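Local coordinates for apical membrane antigen 1 (Toxoplasma gondii, PDB 3ZLE), which probably helps the sporozoite stage of the parasite invade host cells, as an apical surface antigen linked to the moving junction, at residues 37-42 with 287-292; 131-136 with 144-149; 53-58 with 163-168; 31-36 with 259-264. All coordinates share one frame; numbering follows the deposited sequence.

How the interactions relate
Consecutive segments 31-36 and 37-42 near the N terminus reach far ahead in sequence, to helix 253-262 (interaction 4) and, from strand 38-40, to the loop segment 287-292 (interaction 1), so these contacts cross along the chain. Between their segments lies interaction 3, on strand 55-59, and within it interaction 2, which leads into strand 148-151. The closest centres, about 10 Å apart, are those of interactions 3 and 4, which share hydrogen bonds from Lys-55 to Phe-33 and from Asp-35 to Gln-165. Tyr-144 probably bonds to Ser-163, joining interactions 2 and 3, and Pro-287 packs on Ser-163 and Leu-36. The N-terminal part is thus tied into the middle and late parts of the AMA1 ectodomain.

Interaction 1 of 4, residues 37-42 with 287-292; sequences GRDTEG and PVHEQS
Asp-39 lays its side chain over one face of the His-289 imidazole, while Gly-42, three residues on, takes the backbone N-H of that same histidine. The first segment belongs to a beta hairpin with a two-residue type I' turn, in which strand 38-40 pairs antiparallel with 43-45 and Glu-41 and Gly-42 have the positive phi angles of the turn. Gly-37 and Arg-38 both face Glu-45, forming a classic beta bulge at the base.

Starting at Asp-39 CB, the methylene makes a CH-pi contact 3.7 Å from the centroid of the His-289 ring, with its nearest ring atom, His-289 CG, at 3.5 Å. His-289 CG, anti to the backbone N (chi1 173°), carries the ring out to meet it. Beyond CB, Asp-39 CG moves toward the far end of the imidazole and comes to 3.5 Å from His-289 NE2. The carboxylate lies nearly flat on the ring, the two planes only 15° apart. Its tip atom OD2 stands 3.2 Å from His-289 CE1, above the face and offset toward the rim; it is also near NE2, but at an angle too poor for a hydrogen bond. The same OD2 has its salt bridge with Lys-295, which holds the carboxylate and would temper its charge beside the ring.

Segment 287-292 lies in the long loop between helix 253-262 and strand 303-308, consistent with the domain II loop that packs on domain I in AMA1 relatives. At the surface its backbone is gripped directly: His-289 N donates to Gly-42 O over 2.8 Å, with an N-H...O angle of 163°.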
loop_
_atom_site.group_PDB
_atom_site.type_symbol
_atom_site.label_atom_id
_atom_site.label_comp_id
_atom_site.label_asym_id
_atom_site.label_seq_id
_atom_site.Cartn_x
_atom_site.Cartn_y
_atom_site.Cartn_z
ATOM N N GLY A 37 11.636 -4.409 3.600
ATOM C CA GLY A 37 12.682 -3.821 2.800
ATOM C C GLY A 37 13.914 -3.453 3.608
ATOM O O GLY A 37 14.886 -2.953 3.055
ATOM N N ARG A 38 13.877 -3.700 4.909
ATOM C CA ARG A 38 15.005 -3.384 5.786
ATOM C C ARG A 38 15.415 -4.558 6.661
ATOM O O ARG A 38 14.604 -5.418 6.972
ATOM C CB ARG A 38 14.642 -2.236 6.684
ATOM C CG ARG A 38 14.787 -0.891 6.016
ATOM C CD ARG A 38 14.180 0.118 6.931
ATOM N NE ARG A 38 14.601 1.464 6.596
ATOM C CZ ARG A 38 15.459 2.158 7.320
ATOM N NH1 ARG A 38 16.036 1.598 8.378
ATOM N NH2 ARG A 38 15.732 3.403 6.990
ATOM N N ASP A 39 16.641 -4.510 7.166
ATOM C CA ASP A 39 17.085 -5.443 8.187
ATOM C C ASP A 39 17.862 -4.750 9.286
ATOM O O ASP A 39 18.502 -3.721 9.064
ATOM C CB ASP A 39 17.916 -6.554 7.575
ATOM C CG ASP A 39 18.733 -6.084 6.422
ATOM O OD1 ASP A 39 19.831 -5.552 6.666
ATOM O OD2 ASP A 39 18.295 -6.276 5.265
ATOM N N THR A 40 17.708 -5.252 10.496
ATOM C CA THR A 40 18.414 -4.724 11.636
ATOM C C THR A 40 18.572 -5.855 12.606
ATOM O O THR A 40 17.649 -6.692 12.747
ATOM C CB THR A 40 17.591 -3.639 12.329
ATOM O OG1 THR A 40 17.165 -2.690 11.349
ATOM C CG2 THR A 40 18.400 -2.945 13.434
ATOM N N GLU A 41 19.752 -5.924 13.227
ATOM C CA GLU A 41 20.040 -6.919 14.255
ATOM C C GLU A 41 19.716 -8.334 13.798
ATOM O O GLU A 41 19.310 -9.173 14.596
ATOM C CB GLU A 41 19.294 -6.605 15.542
ATOM C CG GLU A 41 19.585 -5.214 16.116
ATOM C CD GLU A 41 18.798 -4.943 17.386
ATOM O OE1 GLU A 41 17.875 -5.731 17.700
ATOM O OE2 GLU A 41 19.078 -3.937 18.067
ATOM N N GLY A 42 19.803 -8.569 12.494
ATOM C CA GLY A 42 19.498 -9.900 11.937
ATOM C C GLY A 42 18.037 -10.142 11.539
ATOM O O GLY A 42 17.723 -11.188 10.978
ATOM N N PRO A 287 10.563 -11.771 10.948
ATOM C CA PRO A 287 11.182 -12.648 9.971
ATOM C C PRO A 287 12.693 -12.538 10.040
ATOM O O PRO A 287 13.229 -11.426 10.010
ATOM C CB PRO A 287 10.672 -12.092 8.632
ATOM C CG PRO A 287 9.367 -11.455 8.981
ATOM C CD PRO A 287 9.586 -10.855 10.329
ATOM N N VAL A 288 13.390 -13.672 10.101
ATOM C CA VAL A 288 14.846 -13.581 10.146
ATOM C C VAL A 288 15.438 -13.210 8.792
ATOM O O VAL A 288 14.911 -13.594 7.738
ATOM C CB VAL A 288 15.570 -14.774 10.891
ATOM C CG1 VAL A 288 14.600 -15.827 11.403
ATOM C CG2 VAL A 288 16.719 -15.360 10.076
ATOM N N HIS A 289 16.404 -12.305 8.821
ATOM C CA HIS A 289 17.000 -11.788 7.604
ATOM C C HIS A 289 18.094 -12.735 7.103
ATOM O O HIS A 289 19.054 -13.028 7.822
ATOM C CB HIS A 289 17.581 -10.392 7.821
ATOM C CG HIS A 289 18.349 -9.876 6.641
ATOM N ND1 HIS A 289 17.800 -9.786 5.380
ATOM C CD2 HIS A 289 19.652 -9.531 6.506
ATOM C CE1 HIS A 289 18.717 -9.360 4.530
ATOM N NE2 HIS A 289 19.852 -9.206 5.187
ATOM N N GLU A 290 17.923 -13.229 5.882
ATOM C CA GLU A 290 18.908 -14.108 5.256
ATOM C C GLU A 290 19.559 -13.414 4.074
ATOM O O GLU A 290 18.938 -12.592 3.411
ATOM C CB GLU A 290 18.250 -15.408 4.800
ATOM C CG GLU A 290 18.042 -16.416 5.926
ATOM C CD GLU A 290 16.743 -17.195 5.774
ATOM O OE1 GLU A 290 16.224 -17.289 4.636
ATOM O OE2 GLU A 290 16.245 -17.719 6.797
ATOM N N GLN A 291 20.812 -13.760 3.802
ATOM C CA GLN A 291 21.551 -13.148 2.699
ATOM C C GLN A 291 20.724 -13.114 1.414
ATOM O O GLN A 291 20.791 -12.150 0.655
ATOM C CB GLN A 291 22.887 -13.872 2.471
ATOM C CG GLN A 291 23.992 -13.477 3.452
ATOM C CD GLN A 291 23.612 -13.716 4.911
ATOM O OE1 GLN A 291 23.067 -14.767 5.263
ATOM N NE2 GLN A 291 23.896 -12.735 5.766
ATOM N N SER A 292 19.869 -14.117 1.225
ATOM C CA SER A 292 19.027 -14.171 0.019
ATOM C C SER A 292 17.623 -13.499 0.122
ATOM O O SER A 292 16.785 -13.660 -0.778
ATOM C CB SER A 292 18.896 -15.613 -0.475
ATOM O OG SER A 292 17.870 -16.315 0.211
#

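Interaction 2 of 4, residues 131-136 with 144-149; sequences TIAVNP and YKYPFV
Tyr-146 lays one face of its ring against the Ala-133 methyl, and this is where the two segments press together. The methyl makes a CH-pi contact with the phenol ring, Ala-133 CB lying 4.0 Å from the centroid and nearest to Tyr-146 CZ at 3.6 Å. Thr-131 arrives differently, its CG2 lying in the ring plane at the edge, 3.9 Å from Tyr-146 CD2. The tyrosine CG lies anti to the carbonyl carbon (chi1 -59°), and the ring runs across to segment 131-136, where its hydroxyl accepts a hydrogen bond from Val-134 N, 3.2 Å long and fairly straight at 160°. Packing is tight two residues before Tyr-146 as well, where Ala-133 CB comes within 3.1 Å of Tyr-144 O.

The two segments are the arms of a loop that leaves helix 120-129 and leads into strand 148-151, the central strand of the five-stranded antiparallel sheet in the AMA1 ectodomain. A backbone bond between Ala-133 and Ser-142 also ties the arms together.

The looser part of the contact is where water links the two segments. One water donates to Thr-131 O and accepts from Tyr-146 N, bridging the two main chains at 2.8 Å on each side. A second lies against the same Thr-131 O and accepts from Lys-145 NZ, whose ammonium also donates to Tyr-129 O. The third takes the N-H of Ala-133 and rests 2.6 Å from Tyr-144 O.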
loop_
_atom_site.group_PDB
_atom_site.type_symbol
_atom_site.label_atom_id
_atom_site.label_comp_id
_atom_site.label_asym_id
_atom_site.label_seq_id
_atom_site.Cartn_x
_atom_site.Cartn_y
_atom_site.Cartn_z
ATOM N N THR A 131 8.799 3.922 19.607
ATOM C CA THR A 131 8.608 2.831 20.556
ATOM C C THR A 131 9.855 2.008 20.602
ATOM O O THR A 131 10.317 1.518 19.578
ATOM C CB THR A 131 7.420 1.943 20.217
ATOM O OG1 THR A 131 6.217 2.682 20.408
ATOM C CG2 THR A 131 7.400 0.744 21.131
ATOM N N ILE A 132 10.430 1.890 21.789
ATOM C CA ILE A 132 11.559 0.983 21.991
ATOM C C ILE A 132 11.115 -0.475 21.942
ATOM O O ILE A 132 10.402 -0.969 22.834
ATOM C CB ILE A 132 12.328 1.292 23.294
ATOM C CG1 ILE A 132 12.989 2.673 23.202
ATOM C CG2 ILE A 132 13.359 0.201 23.595
ATOM C CD1 ILE A 132 12.464 3.668 24.209
ATOM N N ALA A 133 11.553 -1.161 20.891
ATOM C CA ALA A 133 11.243 -2.562 20.692
ATOM C C ALA A 133 11.991 -3.436 21.680
ATOM O O ALA A 133 13.032 -3.045 22.225
ATOM C CB ALA A 133 11.599 -2.973 19.283
ATOM N N VAL A 134 11.491 -4.652 21.843
ATOM C CA VAL A 134 12.074 -5.616 22.735
ATOM C C VAL A 134 12.150 -6.940 21.975
ATOM O O VAL A 134 11.185 -7.347 21.346
ATOM C CB VAL A 134 11.189 -5.802 23.982
ATOM C CG1 VAL A 134 11.446 -7.155 24.616
ATOM C CG2 VAL A 134 11.419 -4.685 25.001
ATOM N N ASN A 135 13.305 -7.584 21.974
ATOM C CA ASN A 135 13.417 -8.840 21.258
ATOM C C ASN A 135 12.425 -9.860 21.823
ATOM O O ASN A 135 12.301 -9.994 23.030
ATOM C CB ASN A 135 14.842 -9.369 21.306
ATOM C CG ASN A 135 15.072 -10.508 20.335
ATOM O OD1 ASN A 135 14.627 -11.629 20.566
ATOM N ND2 ASN A 135 15.797 -10.238 19.263
ATOM N N PRO A 136 11.632 -10.494 20.946
ATOM C CA PRO A 136 10.576 -11.387 21.420
ATOM C C PRO A 136 11.114 -12.762 21.846
ATOM O O PRO A 136 10.393 -13.533 22.481
ATOM C CB PRO A 136 9.641 -11.519 20.203
ATOM C CG PRO A 136 10.321 -10.820 19.062
ATOM C CD PRO A 136 11.729 -10.502 19.481
ATOM N N TYR A 144 15.300 -2.372 16.559
ATOM C CA TYR A 144 14.232 -2.746 15.619
ATOM C C TYR A 144 13.074 -1.755 15.702
ATOM O O TYR A 144 12.659 -1.383 16.793
ATOM C CB TYR A 144 13.714 -4.145 15.975
ATOM C CG TYR A 144 12.901 -4.802 14.883
ATOM C CD1 TYR A 144 13.520 -5.497 13.869
ATOM C CD2 TYR A 144 11.500 -4.794 14.919
ATOM C CE1 TYR A 144 12.790 -6.121 12.876
ATOM C CE2 TYR A 144 10.770 -5.375 13.914
ATOM C CZ TYR A 144 11.419 -6.050 12.886
ATOM O OH TYR A 144 10.696 -6.678 11.873
ATOM N N LYS A 145 12.510 -1.381 14.557
ATOM C CA LYS A 145 11.274 -0.571 14.549
ATOM C C LYS A 145 10.029 -1.367 14.136
ATOM O O LYS A 145 9.924 -1.822 12.993
ATOM C CB LYS A 145 11.432 0.622 13.622
ATOM C CG LYS A 145 12.663 1.461 13.879
ATOM C CD LYS A 145 12.418 2.412 15.009
ATOM C CE LYS A 145 13.455 3.530 14.963
ATOM N NZ LYS A 145 13.663 4.030 16.336
ATOM N N TYR A 146 9.027 -1.372 15.017
ATOM C CA TYR A 146 7.684 -1.896 14.719
ATOM C C TYR A 146 6.950 -1.134 13.614
ATOM O O TYR A 146 7.180 0.066 13.425
ATOM C CB TYR A 146 6.822 -1.847 15.975
ATOM C CG TYR A 146 7.369 -2.640 17.144
ATOM C CD1 TYR A 146 7.667 -4.014 17.028
ATOM C CD2 TYR A 146 7.527 -2.039 18.395
ATOM C CE1 TYR A 146 8.034 -4.772 18.161
ATOM C CE2 TYR A 146 7.898 -2.786 19.515
ATOM C CZ TYR A 146 8.176 -4.134 19.401
ATOM O OH TYR A 146 8.625 -4.845 20.546
ATOM N N PRO A 147 6.092 -1.830 12.849
ATOM C CA PRO A 147 5.163 -1.153 11.943
ATOM C C PRO A 147 3.911 -0.726 12.708
ATOM O O PRO A 147 3.687 -1.192 13.826
ATOM C CB PRO A 147 4.770 -2.268 10.955
ATOM C CG PRO A 147 4.847 -3.515 11.777
ATOM C CD PRO A 147 6.044 -3.302 12.683
ATOM N N PHE A 148 3.007 -0.023 12.035
ATOM C CA PHE A 148 1.795 0.430 12.727
ATOM C C PHE A 148 0.564 0.190 11.869
ATOM O O PHE A 148 0.662 0.044 10.662
ATOM C CB PHE A 148 1.935 1.926 13.012
ATOM C CG PHE A 148 1.852 2.768 11.776
ATOM C CD1 PHE A 148 0.616 3.137 11.254
ATOM C CD2 PHE A 148 2.998 3.064 11.052
ATOM C CE1 PHE A 148 0.545 3.915 10.093
ATOM C CE2 PHE A 148 2.952 3.802 9.893
ATOM C CZ PHE A 148 1.722 4.229 9.394
ATOM N N VAL A 149 -0.605 0.297 12.489
ATOM C CA VAL A 149 -1.841 0.325 11.760
ATOM C C VAL A 149 -2.693 1.404 12.384
ATOM O O VAL A 149 -2.853 1.455 13.633
ATOM C CB VAL A 149 -2.584 -1.023 11.855
ATOM C CG1 VAL A 149 -3.989 -0.883 11.273
ATOM C CG2 VAL A 149 -1.819 -2.125 11.097
HETATM O O HOH W 1 9.448 0.518 17.085
HETATM O O HOH W 2 12.663 2.889 18.480
HETATM O O HOH W 3 13.506 -0.079 18.910
#

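Interaction 3 of 4, residues 53-58 with 163-168; sequences FGKAIQ and SAQLLK
Lys-55 and Gln-165 meet through their polar ends: Lys-55 NZ donates to Gln-165 OE1 over a short 2.6 Å. The ammonium approaches the amide oxygen from one flank, at a C=O...N angle of 138°, and is tilted modestly from the carbonyl plane. Lys-55 can span the gap because its chain is extended beyond CG, whereas Gln-165 bends at chi2 and meets it at about a right angle. Beside this polar pair lies an apolar one, in which Ile-57, two residues along the same strand, brings its CD1 tip to 4.1 Å from Gln-165 CB and 3.9 Å from Gln-165 O.

The next shell fixes the rotation of the amide. Gln-165 NE2 donates back to Ser-163 O in its own segment, 3.0 Å away and close to the amide plane, leaving OE1 turned toward the lysine. That oxygen is gripped a second time by Asp-35 N, and Lys-55 NZ in turn also donates to Phe-33 O, so the buried charge sits among oxygen acceptors that would be expected to stabilise it. Tyr-201 adds a cation-pi contact to the lysine and also touches Gln-165.

Farther out, backbone bonds of Ala-56 with Val-190 and of Gln-58 with Glu-188 pair strand 55-59 with 187-191, and Lys-55 and Ile-57 both point their side chains toward segment 163-168. The whole is a buried polar network in which two long side chains satisfy backbone groups, joining the two-stranded antiparallel sheet of 55-59 and 187-191 to the irregular segments 31-36 and 163-168 in the AMA1 ectodomain.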
loop_
_atom_site.group_PDB
_atom_site.type_symbol
_atom_site.label_atom_id
_atom_site.label_comp_id
_atom_site.label_asym_id
_atom_site.label_seq_id
_atom_site.Cartn_x
_atom_site.Cartn_y
_atom_site.Cartn_z
ATOM N N PHE A 53 -3.075 2.084 2.248
ATOM C CA PHE A 53 -4.460 2.277 2.668
ATOM C C PHE A 53 -5.288 1.028 2.443
ATOM O O PHE A 53 -5.293 0.451 1.334
ATOM C CB PHE A 53 -5.064 3.438 1.888
ATOM C CG PHE A 53 -4.602 4.775 2.363
ATOM C CD1 PHE A 53 -3.376 5.278 1.940
ATOM C CD2 PHE A 53 -5.295 5.459 3.373
ATOM C CE1 PHE A 53 -2.954 6.530 2.360
ATOM C CE2 PHE A 53 -4.815 6.691 3.862
ATOM C CZ PHE A 53 -3.617 7.189 3.379
ATOM N N GLY A 54 -5.979 0.589 3.491
ATOM C CA GLY A 54 -6.836 -0.569 3.392
ATOM C C GLY A 54 -6.128 -1.907 3.538
ATOM O O GLY A 54 -6.782 -2.949 3.512
ATOM N N LYS A 55 -4.811 -1.893 3.806
ATOM C CA LYS A 55 -4.103 -3.129 4.065
ATOM C C LYS A 55 -4.442 -3.760 5.379
ATOM O O LYS A 55 -4.257 -3.147 6.436
ATOM C CB LYS A 55 -2.599 -2.974 3.922
ATOM C CG LYS A 55 -1.762 -4.098 4.535
ATOM C CD LYS A 55 -0.406 -4.259 3.815
ATOM C CE LYS A 55 0.536 -5.090 4.661
ATOM N NZ LYS A 55 1.889 -5.356 4.043
ATOM N N ALA A 56 -4.888 -5.027 5.325
ATOM C CA ALA A 56 -5.141 -5.800 6.517
ATOM C C ALA A 56 -4.393 -7.140 6.382
ATOM O O ALA A 56 -4.084 -7.583 5.276
ATOM C CB ALA A 56 -6.661 -6.036 6.682
ATOM N N ILE A 57 -4.071 -7.758 7.497
ATOM C CA ILE A 57 -3.570 -9.121 7.481
ATOM C C ILE A 57 -4.750 -10.042 7.759
ATOM O O ILE A 57 -5.207 -10.119 8.859
ATOM C CB ILE A 57 -2.567 -9.358 8.593
ATOM C CG1 ILE A 57 -1.386 -8.378 8.522
ATOM C CG2 ILE A 57 -2.184 -10.835 8.666
ATOM C CD1 ILE A 57 -0.668 -8.339 7.203
ATOM N N GLN A 58 -5.186 -10.764 6.743
ATOM C CA GLN A 58 -6.177 -11.826 6.881
ATOM C C GLN A 58 -5.615 -13.041 7.646
ATOM O O GLN A 58 -4.633 -13.658 7.225
ATOM C CB GLN A 58 -6.606 -12.244 5.481
ATOM C CG GLN A 58 -7.452 -13.497 5.415
ATOM C CD GLN A 58 -8.928 -13.173 5.608
ATOM O OE1 GLN A 58 -9.509 -13.464 6.668
ATOM N NE2 GLN A 58 -9.470 -12.376 4.689
ATOM N N SER A 163 5.693 -8.419 12.871
ATOM C CA SER A 163 6.029 -7.685 11.639
ATOM C C SER A 163 5.931 -8.576 10.433
ATOM O O SER A 163 6.051 -8.092 9.301
ATOM C CB SER A 163 7.418 -7.081 11.709
ATOM O OG SER A 163 8.383 -8.041 12.085
ATOM N N ALA A 164 5.865 -9.892 10.686
ATOM C CA ALA A 164 5.476 -10.893 9.686
ATOM C C ALA A 164 4.166 -10.539 9.031
ATOM O O ALA A 164 3.227 -10.077 9.687
ATOM C CB ALA A 164 5.372 -12.284 10.335
ATOM N N GLN A 165 4.119 -10.671 7.718
ATOM C CA GLN A 165 2.921 -10.345 7.008
ATOM C C GLN A 165 2.368 -11.539 6.254
ATOM O O GLN A 165 1.182 -11.581 5.949
ATOM C CB GLN A 165 3.166 -9.185 6.048
ATOM C CG GLN A 165 3.428 -7.896 6.773
ATOM C CD GLN A 165 4.417 -7.031 6.059
ATOM O OE1 GLN A 165 4.091 -6.394 5.061
ATOM N NE2 GLN A 165 5.623 -6.954 6.595
ATOM N N LEU A 166 3.242 -12.473 5.878
ATOM C CA LEU A 166 2.790 -13.602 5.067
ATOM C C LEU A 166 3.330 -14.932 5.569
ATOM O O LEU A 166 4.542 -15.147 5.612
ATOM C CB LEU A 166 3.073 -13.394 3.564
ATOM C CG LEU A 166 2.950 -14.633 2.662
ATOM C CD1 LEU A 166 1.479 -15.003 2.532
ATOM C CD2 LEU A 166 3.550 -14.387 1.272
ATOM N N LEU A 167 2.417 -15.819 5.939
ATOM C CA LEU A 167 2.778 -17.177 6.376
ATOM C C LEU A 167 1.853 -18.170 5.683
ATOM O O LEU A 167 0.609 -18.080 5.792
ATOM C CB LEU A 167 2.635 -17.308 7.930
ATOM C CG LEU A 167 2.946 -18.666 8.601
ATOM C CD1 LEU A 167 4.399 -19.065 8.340
ATOM C CD2 LEU A 167 2.685 -18.622 10.099
ATOM N N LYS A 168 2.443 -19.170 5.062
ATOM C CA LYS A 168 1.756 -19.966 4.027
ATOM C C LYS A 168 2.326 -21.401 4.104
ATOM O O LYS A 168 3.473 -21.583 4.520
ATOM C CB LYS A 168 2.086 -19.328 2.674
ATOM C CG LYS A 168 1.263 -19.757 1.486
ATOM C CD LYS A 168 1.724 -18.993 0.245
ATOM C CE LYS A 168 3.160 -19.341 -0.157
ATOM N NZ LYS A 168 3.674 -18.420 -1.211
#

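Interaction 4 of 4, residues 31-36 with 259-264; sequences GIFVDL and RVFANP
Phe-33 and Phe-261 form the aromatic heart of this contact, which joins the irregular segment 31-36 to the last turn of helix 253-262. That helix carries Cys-256, disulfide-bonded to Cys-317, and probably belongs to domain II, as in AMA1 relatives.

The aromatic pairing is oblique: ring centroids lie 5.4 Å apart and the planes are inclined at 51°. Phe-33 brings CD1 over one face of the Phe-261 ring, reaching CE2 at 3.7 Å. Both side chains have CG anti to the backbone N (chi1 -178° for Phe-33, 173° for Phe-261), which carries the rings to where they meet.

Two further apolar contacts flank the pair. Ile-32 CG2 packs 4.1 Å from Phe-261 CE1, and Phe-33 CE1 approaches Ala-262 CA. Pro-189 of strand 187-191 touches both phenylalanines, so the rings meet against a neighbouring strand.

Polar atoms take part at the helix end. Phe-261 O lies 3.4 Å from Phe-33 CD1, a carbonyl resting obliquely against the ring. Just past the last helical residue, Asn-263 folds its side chain back, and ND2 donates to Val-260 O over 2.7 Å while also bonding to Ala-301 O.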
loop_
_atom_site.group_PDB
_atom_site.type_symbol
_atom_site.label_atom_id
_atom_site.label_comp_id
_atom_site.label_asym_id
_atom_site.label_seq_id
_atom_site.Cartn_x
_atom_site.Cartn_y
_atom_site.Cartn_z
ATOM N N GLY A 31 8.701 -3.083 -0.544
ATOM C CA GLY A 31 7.574 -3.909 -0.954
ATOM C C GLY A 31 6.260 -3.307 -0.460
ATOM O O GLY A 31 6.243 -2.497 0.498
ATOM N N ILE A 32 5.160 -3.728 -1.090
ATOM C CA ILE A 32 3.823 -3.182 -0.796
ATOM C C ILE A 32 2.949 -4.300 -0.245
ATOM O O ILE A 32 2.525 -4.246 0.924
ATOM C CB ILE A 32 3.187 -2.574 -2.061
ATOM C CG1 ILE A 32 4.105 -1.467 -2.628
ATOM C CG2 ILE A 32 1.794 -2.047 -1.763
ATOM C CD1 ILE A 32 3.826 -1.114 -4.067
ATOM N N PHE A 33 2.841 -5.403 -0.995
ATOM C CA PHE A 33 2.041 -6.570 -0.521
ATOM C C PHE A 33 2.630 -7.084 0.786
ATOM O O PHE A 33 1.988 -7.001 1.849
ATOM C CB PHE A 33 1.963 -7.674 -1.587
ATOM C CG PHE A 33 1.122 -8.882 -1.181
ATOM C CD1 PHE A 33 -0.290 -8.841 -1.253
ATOM C CD2 PHE A 33 1.724 -10.087 -0.888
ATOM C CE1 PHE A 33 -1.066 -9.940 -0.907
ATOM C CE2 PHE A 33 0.951 -11.210 -0.536
ATOM C CZ PHE A 33 -0.456 -11.133 -0.548
ATOM N N VAL A 34 3.892 -7.517 0.735
ATOM C CA VAL A 34 4.696 -7.715 1.942
ATOM C C VAL A 34 5.920 -6.778 1.928
ATOM O O VAL A 34 6.706 -6.746 0.950
ATOM C CB VAL A 34 5.205 -9.156 2.041
ATOM C CG1 VAL A 34 6.317 -9.244 3.096
ATOM C CG2 VAL A 34 4.059 -10.107 2.368
ATOM N N ASP A 35 6.020 -5.973 2.971
ATOM C CA ASP A 35 7.068 -4.966 3.103
ATOM C C ASP A 35 8.140 -5.429 4.061
ATOM O O ASP A 35 7.958 -5.425 5.273
ATOM C CB ASP A 35 6.482 -3.659 3.588
ATOM C CG ASP A 35 7.508 -2.584 3.725
ATOM O OD1 ASP A 35 8.726 -2.934 3.806
ATOM O OD2 ASP A 35 7.113 -1.372 3.726
ATOM N N LEU A 36 9.289 -5.815 3.534
ATOM C CA LEU A 36 10.347 -6.230 4.442
ATOM C C LEU A 36 11.627 -5.705 3.892
ATOM O O LEU A 36 12.592 -6.437 3.740
ATOM C CB LEU A 36 10.369 -7.779 4.639
ATOM C CG LEU A 36 9.220 -8.424 5.418
ATOM C CD1 LEU A 36 9.241 -9.968 5.290
ATOM C CD2 LEU A 36 9.200 -8.023 6.896
ATOM N N ARG A 259 -7.429 -6.057 -6.655
ATOM C CA ARG A 259 -6.667 -6.959 -7.477
ATOM C C ARG A 259 -5.239 -6.504 -7.624
ATOM O O ARG A 259 -4.329 -7.322 -7.652
ATOM C CB ARG A 259 -7.316 -7.063 -8.852
ATOM C CG ARG A 259 -6.718 -8.119 -9.753
ATOM C CD ARG A 259 -7.829 -8.945 -10.405
ATOM N NE ARG A 259 -8.240 -8.429 -11.696
ATOM C CZ ARG A 259 -9.481 -8.548 -12.199
ATOM N NH1 ARG A 259 -10.457 -9.064 -11.482
ATOM N NH2 ARG A 259 -9.736 -8.143 -13.423
ATOM N N VAL A 260 -5.045 -5.214 -7.860
ATOM C CA VAL A 260 -3.723 -4.701 -8.062
ATOM C C VAL A 260 -2.853 -4.941 -6.831
ATOM O O VAL A 260 -1.680 -5.297 -6.947
ATOM C CB VAL A 260 -3.796 -3.223 -8.458
ATOM C CG1 VAL A 260 -4.392 -2.368 -7.347
ATOM C CG2 VAL A 260 -2.517 -2.709 -8.991
ATOM N N PHE A 261 -3.449 -4.880 -5.658
ATOM C CA PHE A 261 -2.692 -5.051 -4.438
ATOM C C PHE A 261 -2.312 -6.524 -4.287
ATOM O O PHE A 261 -1.210 -6.853 -3.842
ATOM C CB PHE A 261 -3.546 -4.606 -3.210
ATOM C CG PHE A 261 -2.895 -4.920 -1.887
ATOM C CD1 PHE A 261 -1.790 -4.172 -1.432
ATOM C CD2 PHE A 261 -3.277 -6.037 -1.175
ATOM C CE1 PHE A 261 -1.206 -4.442 -0.232
ATOM C CE2 PHE A 261 -2.678 -6.319 0.054
ATOM C CZ PHE A 261 -1.604 -5.554 0.484
ATOM N N ALA A 262 -3.226 -7.409 -4.654
ATOM C CA ALA A 262 -3.009 -8.855 -4.433
ATOM C C ALA A 262 -2.313 -9.559 -5.591
ATOM O O ALA A 262 -2.054 -10.736 -5.512
ATOM C CB ALA A 262 -4.325 -9.556 -4.115
ATOM N N ASN A 263 -2.045 -8.849 -6.676
ATOM C CA ASN A 263 -1.576 -9.513 -7.907
ATOM C C ASN A 263 -0.184 -10.110 -7.799
ATOM O O ASN A 263 0.701 -9.535 -7.146
ATOM C CB ASN A 263 -1.678 -8.592 -9.115
ATOM C CG ASN A 263 -0.397 -7.833 -9.382
ATOM O OD1 ASN A 263 0.488 -8.329 -10.074
ATOM N ND2 ASN A 263 -0.365 -6.564 -8.982
ATOM N N PRO A 264 0.028 -11.279 -8.441
ATOM C CA PRO A 264 1.211 -12.079 -8.142
ATOM C C PRO A 264 2.523 -11.348 -8.470
ATOM O O PRO A 264 3.594 -11.732 -7.956
ATOM C CB PRO A 264 1.031 -13.332 -9.016
ATOM C CG PRO A 264 0.050 -12.928 -10.086
ATOM C CD PRO A 264 -0.845 -11.910 -9.443
#